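Local coordinates for protein D-glyceraldehyde dehydrogenase (NADP(+)) (PDB 5IZD) that oxidises D-glyceraldehyde to (R)-glycerate with NADP(+) as the electron acceptor, in the non-phosphorylated Entner-Doudoroff pathway, at residues A[393-398]-A[418-423]; A[388-393]-A[399-404]; A[260-265]-A[291-296]. All blocks are in the same frame, centred on the assembly; numbering follows the deposited sequence.

All three contacts belong to the region built around the seven-stranded sheet that includes strands 284-290 and 386-392, away from the annotated sites. Interactions 1 and 2 both use helix 395-403 and share Ser-393. Interaction 1 joins that helix to helix 418-427, and interaction 2 joins it to the strand that precedes it. Both are partly buried and mix apolar contacts with charged groups. Interaction 3 joins the starts of helices 262-274 and 294-305, on the other face of the sheet. It is a surface contact and purely apolar across the segments. A backbone bond between Ile-392 and Glu-291 ties it to interaction 2.

Interaction 1: A[393-398]-A[418-423]; sequences SSVEEM and PNIIFE
Val-395 faces Ile-420 and Glu-423 with a different methyl for each. Its chi1 of 174° sets CG1 opposite the backbone N and leaves CG2 beside that N. Val-395 CG2 lies 3.8 Å from Ile-420 CD1, and the two side chains meet at a slant. Val-395 CG1 sits 4.0 Å from Glu-423 OE2, a plain van der Waals approach to a carboxylate oxygen. Met-398 comes from one turn further along its helix. Its chain is stretched as far as SD and then bends (chi3 83°). The bend carries Met-398 CE to 4.2 Å from Ile-420 CG2, and the two side chains lie at about a right angle. Ile-420 is thus touched on two branches, and Trp-257 packs on it and on Val-395.

The start of helix 395-403 is held by a capping box. Glu-397 N donates to Ser-394 OG at 3.1 Å, and Ser-394 N donates back to Glu-397 OE2 at 3.3 Å. Ser-393 N reaches Glu-397 OE2 at 2.7 Å, nearly in line with the C-O bond.

Glu-423 meets Val-395 only through OE2, and that oxygen has its hydrogen bond with Tyr-399 OH. OE1 bonds to His-129 of a neighbouring subunit. Across the segments the contact rests on van der Waals packing, mostly methyl against methyl; the polar bonds of Glu-423 go to other partners.

Interaction 2: A[388-393]-A[399-404]; sequences GARKIS and YDLAND
Arg-390 reaches Leu-401 because its chain runs straight out from the strand. CG stands opposite the backbone N (chi1 -175°), and the chain stays extended to NE. Ile-392 uses the less common chi1 of 59°, which tucks CG1 between the backbone N and the carbonyl carbon. CG2, beside the backbone N, is the branch that meets Leu-401.

Both side chains converge on one methyl group. Leu-401 CD1 lies 3.3 Å from Arg-390 NH1 and 3.7 Å from Ile-392 CG2. The arginine and leucine side chains cross at about a right angle, and Leu-401 CD2 sits over one face of the guanidinium. The isoleucine and leucine side chains instead run past each other in opposite directions. The leucine thus fills the angle between a flat cationic group and an aliphatic branch of the strand.

The charge is met by a third residue. Arg-390 NH1 forms a salt bridge with Glu-397 OE1, from the turn of helix 395-403 before Leu-401. The carboxylate probably helps to fix the turn of the guanidinium, so that a face rather than an N-H is presented to the leucine. Tyr-288 of the adjacent strand 284-290 touches both Ile-392 and Leu-401. The carbonyl O of Leu-401 accepts from Arg-286 NH1, which ties the end of the helix to the same strand.

Arg-390 and Ile-392 face helix 395-403, while Ala-389 and Lys-391 touch Tyr-294 of helix 294-305 on the other side of the sheet. Strand 386-392, helix 395-403 and the parallel strand 410-414 make up a beta-alpha-beta crossover, as expected in the alpha/beta catalytic domain of an aldehyde dehydrogenase.

Interaction 3: A[260-265]-A[291-296]; sequences ADMDNA and EDIYDT
Met-262 and Ile-293 make the closer half of this contact. Met-262 SD lies 3.9 Å from Ile-293 CD1, and the two side chains slide past each other in opposite directions. The methionine is folded, with chi2 at -69° and chi3 at -65°. That fold turns CE aside from the isoleucine and toward Thr-296. Phe-297 and Arg-300 of helix 294-305 also touch Met-262.

The two segments open helices 262-274 and 294-305. These helices lie on the face of the seven-stranded sheet away from helix 395-403. Helix 262-274 links the neighbouring parallel strands 252-256 and 284-290 as a beta-alpha-beta crossover. Asp-261 is its N-cap: Asp-261 OD1 accepts from Asn-264 N at 2.8 Å, nearly along the C-O bond.

The outer half is looser. Met-262 CE stands 4.1 Å from Thr-296 CG2, and the side chains cross at about a right angle. Thr-296 is exposed and gives this edge a methyl group and no polar bond to the other segment. Beside the contact, Asp-263 forms a salt bridge with Arg-300. On the flank, Asn-264 OD1 accepts from Leu-482 N of a neighbouring subunit.

Interaction 1: A[393-398]-A[418-423]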
loop_
_atom_site.group_PDB
_atom_site.type_symbol
_atom_site.label_atom_id
_atom_site.label_comp_id
_atom_site.label_asym_id
_atom_site.label_seq_id
_atom_site.Cartn_x
_atom_site.Cartn_y
_atom_site.Cartn_z
ATOM N N SER A 393 28.068 -24.876 17.123
ATOM C CA SER A 393 29.399 -24.219 17.067
ATOM C C SER A 393 29.686 -23.303 15.831
ATOM O O SER A 393 30.740 -22.678 15.770
ATOM C CB SER A 393 30.496 -25.280 17.145
ATOM O OG SER A 393 30.438 -26.136 16.024
ATOM N N SER A 394 28.761 -23.237 14.880
ATOM C CA SER A 394 28.846 -22.296 13.792
ATOM C C SER A 394 27.476 -21.770 13.403
ATOM O O SER A 394 26.431 -22.428 13.592
ATOM C CB SER A 394 29.601 -22.917 12.603
ATOM O OG SER A 394 28.761 -23.459 11.623
ATOM N N VAL A 395 27.501 -20.559 12.872
ATOM C CA VAL A 395 26.325 -19.841 12.410
ATOM C C VAL A 395 25.664 -20.550 11.240
ATOM O O VAL A 395 24.436 -20.677 11.208
ATOM C CB VAL A 395 26.702 -18.388 11.988
ATOM C CG1 VAL A 395 25.511 -17.688 11.364
ATOM C CG2 VAL A 395 27.153 -17.605 13.229
ATOM N N GLU A 396 26.474 -20.962 10.254
ATOM C CA GLU A 396 25.941 -21.717 9.109
ATOM C C GLU A 396 25.220 -22.993 9.583
ATOM O O GLU A 396 24.191 -23.338 9.026
ATOM C CB GLU A 396 27.028 -22.131 8.092
ATOM N N GLU A 397 25.847 -23.700 10.530
ATOM C CA GLU A 397 25.333 -24.947 11.116
ATOM C C GLU A 397 23.971 -24.659 11.805
ATOM O O GLU A 397 23.004 -25.365 11.544
ATOM C CB GLU A 397 26.375 -25.573 12.068
ATOM C CG GLU A 397 25.812 -26.708 12.919
ATOM C CD GLU A 397 26.583 -27.005 14.206
ATOM O OE1 GLU A 397 26.593 -28.202 14.580
ATOM O OE2 GLU A 397 27.122 -26.063 14.854
ATOM N N MET A 398 23.926 -23.591 12.608
ATOM C CA MET A 398 22.733 -23.112 13.305
ATOM C C MET A 398 21.565 -22.901 12.327
ATOM O O MET A 398 20.481 -23.503 12.540
ATOM C CB MET A 398 23.029 -21.833 14.081
ATOM C CG MET A 398 21.891 -21.357 14.978
ATOM S SD MET A 398 22.241 -19.838 15.878
ATOM C CE MET A 398 21.846 -18.599 14.648
ATOM N N PRO A 418 25.114 -8.123 15.576
ATOM C CA PRO A 418 24.174 -7.556 14.636
ATOM C C PRO A 418 24.192 -8.255 13.304
ATOM O O PRO A 418 23.184 -8.330 12.645
ATOM C CB PRO A 418 24.638 -6.099 14.506
ATOM C CG PRO A 418 26.088 -6.132 14.933
ATOM C CD PRO A 418 26.077 -7.116 16.044
ATOM N N ASN A 419 25.334 -8.800 12.924
ATOM C CA ASN A 419 25.439 -9.492 11.650
ATOM C C ASN A 419 24.668 -10.785 11.638
ATOM O O ASN A 419 24.101 -11.129 10.619
ATOM C CB ASN A 419 26.892 -9.701 11.295
ATOM C CG ASN A 419 27.621 -8.375 11.115
ATOM O OD1 ASN A 419 27.008 -7.349 10.766
ATOM N ND2 ASN A 419 28.888 -8.378 11.410
ATOM N N ILE A 420 24.614 -11.457 12.765
ATOM C CA ILE A 420 23.803 -12.664 12.871
ATOM C C ILE A 420 22.331 -12.306 12.837
ATOM O O ILE A 420 21.605 -12.935 12.094
ATOM C CB ILE A 420 24.135 -13.464 14.130
ATOM C CG1 ILE A 420 25.595 -13.926 14.058
ATOM C CG2 ILE A 420 23.193 -14.654 14.253
ATOM C CD1 ILE A 420 26.039 -14.667 15.324
ATOM N N ILE A 421 21.910 -11.265 13.562
ATOM C CA ILE A 421 20.518 -10.832 13.594
ATOM C C ILE A 421 19.948 -10.451 12.196
ATOM O O ILE A 421 18.901 -10.952 11.776
ATOM C CB ILE A 421 20.279 -9.649 14.583
ATOM C CG1 ILE A 421 20.455 -10.085 16.057
ATOM C CG2 ILE A 421 18.870 -9.068 14.405
ATOM C CD1 ILE A 421 20.714 -8.939 17.026
ATOM N N PHE A 422 20.621 -9.544 11.492
ATOM C CA PHE A 422 20.172 -9.146 10.154
ATOM C C PHE A 422 20.265 -10.287 9.133
ATOM O O PHE A 422 19.401 -10.444 8.267
ATOM C CB PHE A 422 20.967 -7.921 9.667
ATOM C CG PHE A 422 20.652 -6.666 10.423
ATOM C CD1 PHE A 422 19.406 -6.053 10.293
ATOM C CD2 PHE A 422 21.572 -6.093 11.260
ATOM C CE1 PHE A 422 19.097 -4.876 10.979
ATOM C CE2 PHE A 422 21.271 -4.924 11.937
ATOM C CZ PHE A 422 20.038 -4.311 11.797
ATOM N N GLU A 423 21.303 -11.095 9.220
ATOM C CA GLU A 423 21.431 -12.218 8.311
ATOM C C GLU A 423 20.373 -13.314 8.563
ATOM O O GLU A 423 19.776 -13.819 7.617
ATOM C CB GLU A 423 22.868 -12.796 8.370
ATOM C CG GLU A 423 23.074 -13.949 7.380
ATOM C CD GLU A 423 24.462 -14.499 7.376
ATOM O OE1 GLU A 423 25.067 -14.239 6.321
ATOM O OE2 GLU A 423 24.928 -15.124 8.384
#

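Interaction 2: A[388-393]-A[399-404]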
loop_
_atom_site.group_PDB
_atom_site.type_symbol
_atom_site.label_atom_id
_atom_site.label_comp_id
_atom_site.label_asym_id
_atom_site.label_seq_id
_atom_site.Cartn_x
_atom_site.Cartn_y
_atom_site.Cartn_z
ATOM N N GLY A 388 14.219 -31.395 23.847
ATOM C CA GLY A 388 15.604 -31.860 23.724
ATOM C C GLY A 388 16.494 -30.707 23.378
ATOM O O GLY A 388 16.018 -29.727 22.749
ATOM N N ALA A 389 17.784 -30.852 23.731
ATOM C CA ALA A 389 18.790 -29.850 23.536
ATOM C C ALA A 389 20.008 -30.452 22.836
ATOM O O ALA A 389 20.348 -31.618 23.025
ATOM C CB ALA A 389 19.210 -29.224 24.845
ATOM N N ARG A 390 20.654 -29.628 22.018
ATOM C CA ARG A 390 21.835 -30.037 21.272
ATOM C C ARG A 390 22.811 -28.874 21.144
ATOM O O ARG A 390 22.409 -27.711 21.118
ATOM C CB ARG A 390 21.442 -30.551 19.886
ATOM C CG ARG A 390 22.603 -31.112 19.080
ATOM C CD ARG A 390 22.318 -31.057 17.588
ATOM N NE ARG A 390 23.379 -31.682 16.804
ATOM C CZ ARG A 390 24.370 -31.014 16.224
ATOM N NH1 ARG A 390 24.440 -29.695 16.336
ATOM N NH2 ARG A 390 25.293 -31.665 15.528
ATOM N N LYS A 391 24.096 -29.198 21.064
ATOM C CA LYS A 391 25.162 -28.180 20.940
ATOM C C LYS A 391 25.204 -27.650 19.535
ATOM O O LYS A 391 24.855 -28.369 18.600
ATOM C CB LYS A 391 26.544 -28.739 21.244
ATOM C CG LYS A 391 26.787 -29.009 22.714
ATOM C CD LYS A 391 28.064 -29.800 22.991
ATOM C CE LYS A 391 28.018 -30.294 24.418
ATOM N NZ LYS A 391 29.340 -30.898 24.718
ATOM N N ILE A 392 25.611 -26.393 19.400
ATOM C CA ILE A 392 26.042 -25.869 18.131
ATOM C C ILE A 392 27.402 -25.105 18.273
ATOM O O ILE A 392 27.822 -24.740 19.390
ATOM C CB ILE A 392 24.992 -24.943 17.494
ATOM C CG1 ILE A 392 24.695 -23.765 18.439
ATOM C CG2 ILE A 392 23.743 -25.725 17.066
ATOM C CD1 ILE A 392 23.808 -22.688 17.870
ATOM N N SER A 393 28.068 -24.876 17.123
ATOM C CA SER A 393 29.399 -24.219 17.067
ATOM C C SER A 393 29.686 -23.303 15.831
ATOM O O SER A 393 30.740 -22.678 15.770
ATOM C CB SER A 393 30.496 -25.280 17.145
ATOM O OG SER A 393 30.438 -26.136 16.024
ATOM N N TYR A 399 21.809 -22.182 11.227
ATOM C CA TYR A 399 20.778 -21.967 10.225
ATOM C C TYR A 399 20.280 -23.264 9.633
ATOM O O TYR A 399 19.059 -23.447 9.457
ATOM C CB TYR A 399 21.258 -21.103 9.029
ATOM C CG TYR A 399 21.686 -19.678 9.324
ATOM C CD1 TYR A 399 21.175 -18.988 10.394
ATOM C CD2 TYR A 399 22.643 -19.026 8.495
ATOM C CE1 TYR A 399 21.558 -17.707 10.663
ATOM C CE2 TYR A 399 23.031 -17.716 8.755
ATOM C CZ TYR A 399 22.456 -17.054 9.848
ATOM O OH TYR A 399 22.790 -15.773 10.197
ATOM N N ASP A 400 21.219 -24.143 9.291
ATOM C CA ASP A 400 20.864 -25.417 8.620
ATOM C C ASP A 400 20.049 -26.364 9.528
ATOM O O ASP A 400 19.133 -27.018 9.062
ATOM C CB ASP A 400 22.112 -26.179 8.130
ATOM C CG ASP A 400 22.765 -25.527 6.922
ATOM O OD1 ASP A 400 22.135 -24.683 6.250
ATOM O OD2 ASP A 400 23.918 -25.883 6.637
ATOM N N LEU A 401 20.433 -26.437 10.788
ATOM C CA LEU A 401 19.734 -27.245 11.753
ATOM C C LEU A 401 18.284 -26.724 11.977
ATOM O O LEU A 401 17.325 -27.527 12.029
ATOM C CB LEU A 401 20.491 -27.327 13.073
ATOM C CG LEU A 401 21.805 -28.106 13.002
ATOM C CD1 LEU A 401 22.519 -27.874 14.312
ATOM C CD2 LEU A 401 21.692 -29.615 12.791
ATOM N N ALA A 402 18.164 -25.410 12.134
ATOM C CA ALA A 402 16.899 -24.732 12.276
ATOM C C ALA A 402 15.972 -24.989 11.099
ATOM O O ALA A 402 14.766 -25.315 11.296
ATOM C CB ALA A 402 17.098 -23.252 12.480
ATOM N N ASN A 403 16.509 -24.890 9.898
ATOM C CA ASN A 403 15.715 -25.083 8.706
ATOM C C ASN A 403 15.431 -26.549 8.375
ATOM O O ASN A 403 14.596 -26.806 7.515
ATOM C CB ASN A 403 16.338 -24.375 7.497
ATOM C CG ASN A 403 16.324 -22.866 7.627
ATOM O OD1 ASN A 403 15.435 -22.272 8.230
ATOM N ND2 ASN A 403 17.301 -22.237 7.029
ATOM N N ASP A 404 16.110 -27.483 9.058
ATOM C CA ASP A 404 15.964 -28.910 8.822
ATOM C C ASP A 404 14.702 -29.397 9.572
ATOM O O ASP A 404 14.786 -30.024 10.644
ATOM C CB ASP A 404 17.240 -29.665 9.256
ATOM C CG ASP A 404 17.134 -31.161 9.124
ATOM O OD1 ASP A 404 16.464 -31.666 8.210
ATOM O OD2 ASP A 404 17.703 -31.861 9.987
#

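Interaction 3: A[260-265]-A[291-296]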
loop_
_atom_site.group_PDB
_atom_site.type_symbol
_atom_site.label_atom_id
_atom_site.label_comp_id
_atom_site.label_asym_id
_atom_site.label_seq_id
_atom_site.Cartn_x
_atom_site.Cartn_y
_atom_site.Cartn_z
ATOM N N ALA A 260 24.970 -14.555 23.950
ATOM C CA ALA A 260 23.621 -14.230 24.426
ATOM C C ALA A 260 23.613 -13.712 25.860
ATOM O O ALA A 260 24.468 -14.098 26.660
ATOM C CB ALA A 260 22.726 -15.471 24.358
ATOM N N ASP A 261 22.627 -12.892 26.208
ATOM C CA ASP A 261 22.387 -12.588 27.600
ATOM C C ASP A 261 21.654 -13.799 28.283
ATOM O O ASP A 261 20.517 -14.103 27.956
ATOM C CB ASP A 261 21.559 -11.317 27.794
ATOM C CG ASP A 261 21.289 -11.063 29.306
ATOM O OD1 ASP A 261 20.389 -11.701 29.950
ATOM O OD2 ASP A 261 22.060 -10.282 29.882
ATOM N N MET A 262 22.340 -14.431 29.223
ATOM C CA MET A 262 21.906 -15.704 29.814
ATOM C C MET A 262 20.542 -15.614 30.518
ATOM O O MET A 262 19.673 -16.449 30.297
ATOM C CB MET A 262 22.941 -16.212 30.823
ATOM C CG MET A 262 24.276 -16.646 30.217
ATOM S SD MET A 262 24.140 -18.146 29.227
ATOM C CE MET A 262 23.682 -19.287 30.560
ATOM N N ASP A 263 20.387 -14.600 31.360
ATOM C CA ASP A 263 19.159 -14.371 32.095
ATOM C C ASP A 263 18.005 -14.186 31.147
ATOM O O ASP A 263 16.979 -14.776 31.324
ATOM C CB ASP A 263 19.252 -13.143 33.031
ATOM C CG ASP A 263 20.019 -13.434 34.332
ATOM O OD1 ASP A 263 20.286 -14.605 34.652
ATOM O OD2 ASP A 263 20.366 -12.465 35.043
ATOM N N ASN A 264 18.182 -13.374 30.112
ATOM C CA ASN A 264 17.064 -13.133 29.210
ATOM C C ASN A 264 16.663 -14.368 28.411
ATOM O O ASN A 264 15.480 -14.620 28.224
ATOM C CB ASN A 264 17.311 -11.896 28.330
ATOM C CG ASN A 264 17.146 -10.614 29.132
ATOM O OD1 ASN A 264 16.462 -10.602 30.184
ATOM N ND2 ASN A 264 17.781 -9.525 28.661
ATOM N N ALA A 265 17.674 -15.135 27.991
ATOM C CA ALA A 265 17.452 -16.335 27.210
ATOM C C ALA A 265 16.681 -17.361 28.045
ATOM O O ALA A 265 15.715 -17.933 27.559
ATOM C CB ALA A 265 18.754 -16.908 26.742
ATOM N N GLU A 291 28.066 -24.456 22.124
ATOM C CA GLU A 291 28.981 -25.318 22.921
ATOM C C GLU A 291 29.736 -24.664 24.093
ATOM O O GLU A 291 29.951 -25.299 25.116
ATOM C CB GLU A 291 29.998 -26.057 22.017
ATOM C CG GLU A 291 30.996 -25.173 21.242
ATOM C CD GLU A 291 31.963 -25.968 20.348
ATOM O OE1 GLU A 291 33.002 -25.400 19.930
ATOM O OE2 GLU A 291 31.704 -27.157 20.041
ATOM N N ASP A 292 30.212 -23.436 23.909
ATOM C CA ASP A 292 30.861 -22.633 24.977
ATOM C C ASP A 292 30.001 -22.457 26.263
ATOM O O ASP A 292 30.544 -22.364 27.359
ATOM C CB ASP A 292 31.235 -21.235 24.449
ATOM C CG ASP A 292 32.338 -21.247 23.326
ATOM O OD1 ASP A 292 32.871 -22.327 22.978
ATOM O OD2 ASP A 292 32.650 -20.161 22.787
ATOM N N ILE A 293 28.679 -22.394 26.128
ATOM C CA ILE A 293 27.794 -22.097 27.253
ATOM C C ILE A 293 26.714 -23.186 27.539
ATOM O O ILE A 293 25.927 -23.002 28.445
ATOM C CB ILE A 293 27.063 -20.719 27.115
ATOM C CG1 ILE A 293 26.344 -20.621 25.779
ATOM C CG2 ILE A 293 28.017 -19.552 27.279
ATOM C CD1 ILE A 293 25.194 -19.640 25.732
ATOM N N TYR A 294 26.683 -24.264 26.755
ATOM C CA TYR A 294 25.706 -25.324 26.846
ATOM C C TYR A 294 25.622 -25.879 28.279
ATOM O O TYR A 294 24.521 -26.035 28.798
ATOM C CB TYR A 294 26.029 -26.439 25.835
ATOM C CG TYR A 294 25.100 -27.638 25.865
ATOM C CD1 TYR A 294 25.306 -28.673 26.786
ATOM C CD2 TYR A 294 24.015 -27.738 25.014
ATOM C CE1 TYR A 294 24.456 -29.769 26.851
ATOM C CE2 TYR A 294 23.132 -28.832 25.080
ATOM C CZ TYR A 294 23.371 -29.842 25.980
ATOM O OH TYR A 294 22.539 -30.933 26.105
ATOM N N ASP A 295 26.762 -26.119 28.920
ATOM C CA ASP A 295 26.745 -26.761 30.258
ATOM C C ASP A 295 26.125 -25.872 31.338
ATOM O O ASP A 295 25.241 -26.328 32.084
ATOM C CB ASP A 295 28.143 -27.209 30.692
ATOM C CG ASP A 295 28.694 -28.341 29.827
ATOM O OD1 ASP A 295 27.964 -29.268 29.414
ATOM O OD2 ASP A 295 29.894 -28.315 29.549
ATOM N N THR A 296 26.563 -24.607 31.402
ATOM C CA THR A 296 25.915 -23.639 32.313
ATOM C C THR A 296 24.457 -23.419 31.976
ATOM O O THR A 296 23.603 -23.459 32.907
ATOM C CB THR A 296 26.581 -22.268 32.339
ATOM O OG1 THR A 296 27.877 -22.442 32.845
ATOM C CG2 THR A 296 25.884 -21.326 33.316
#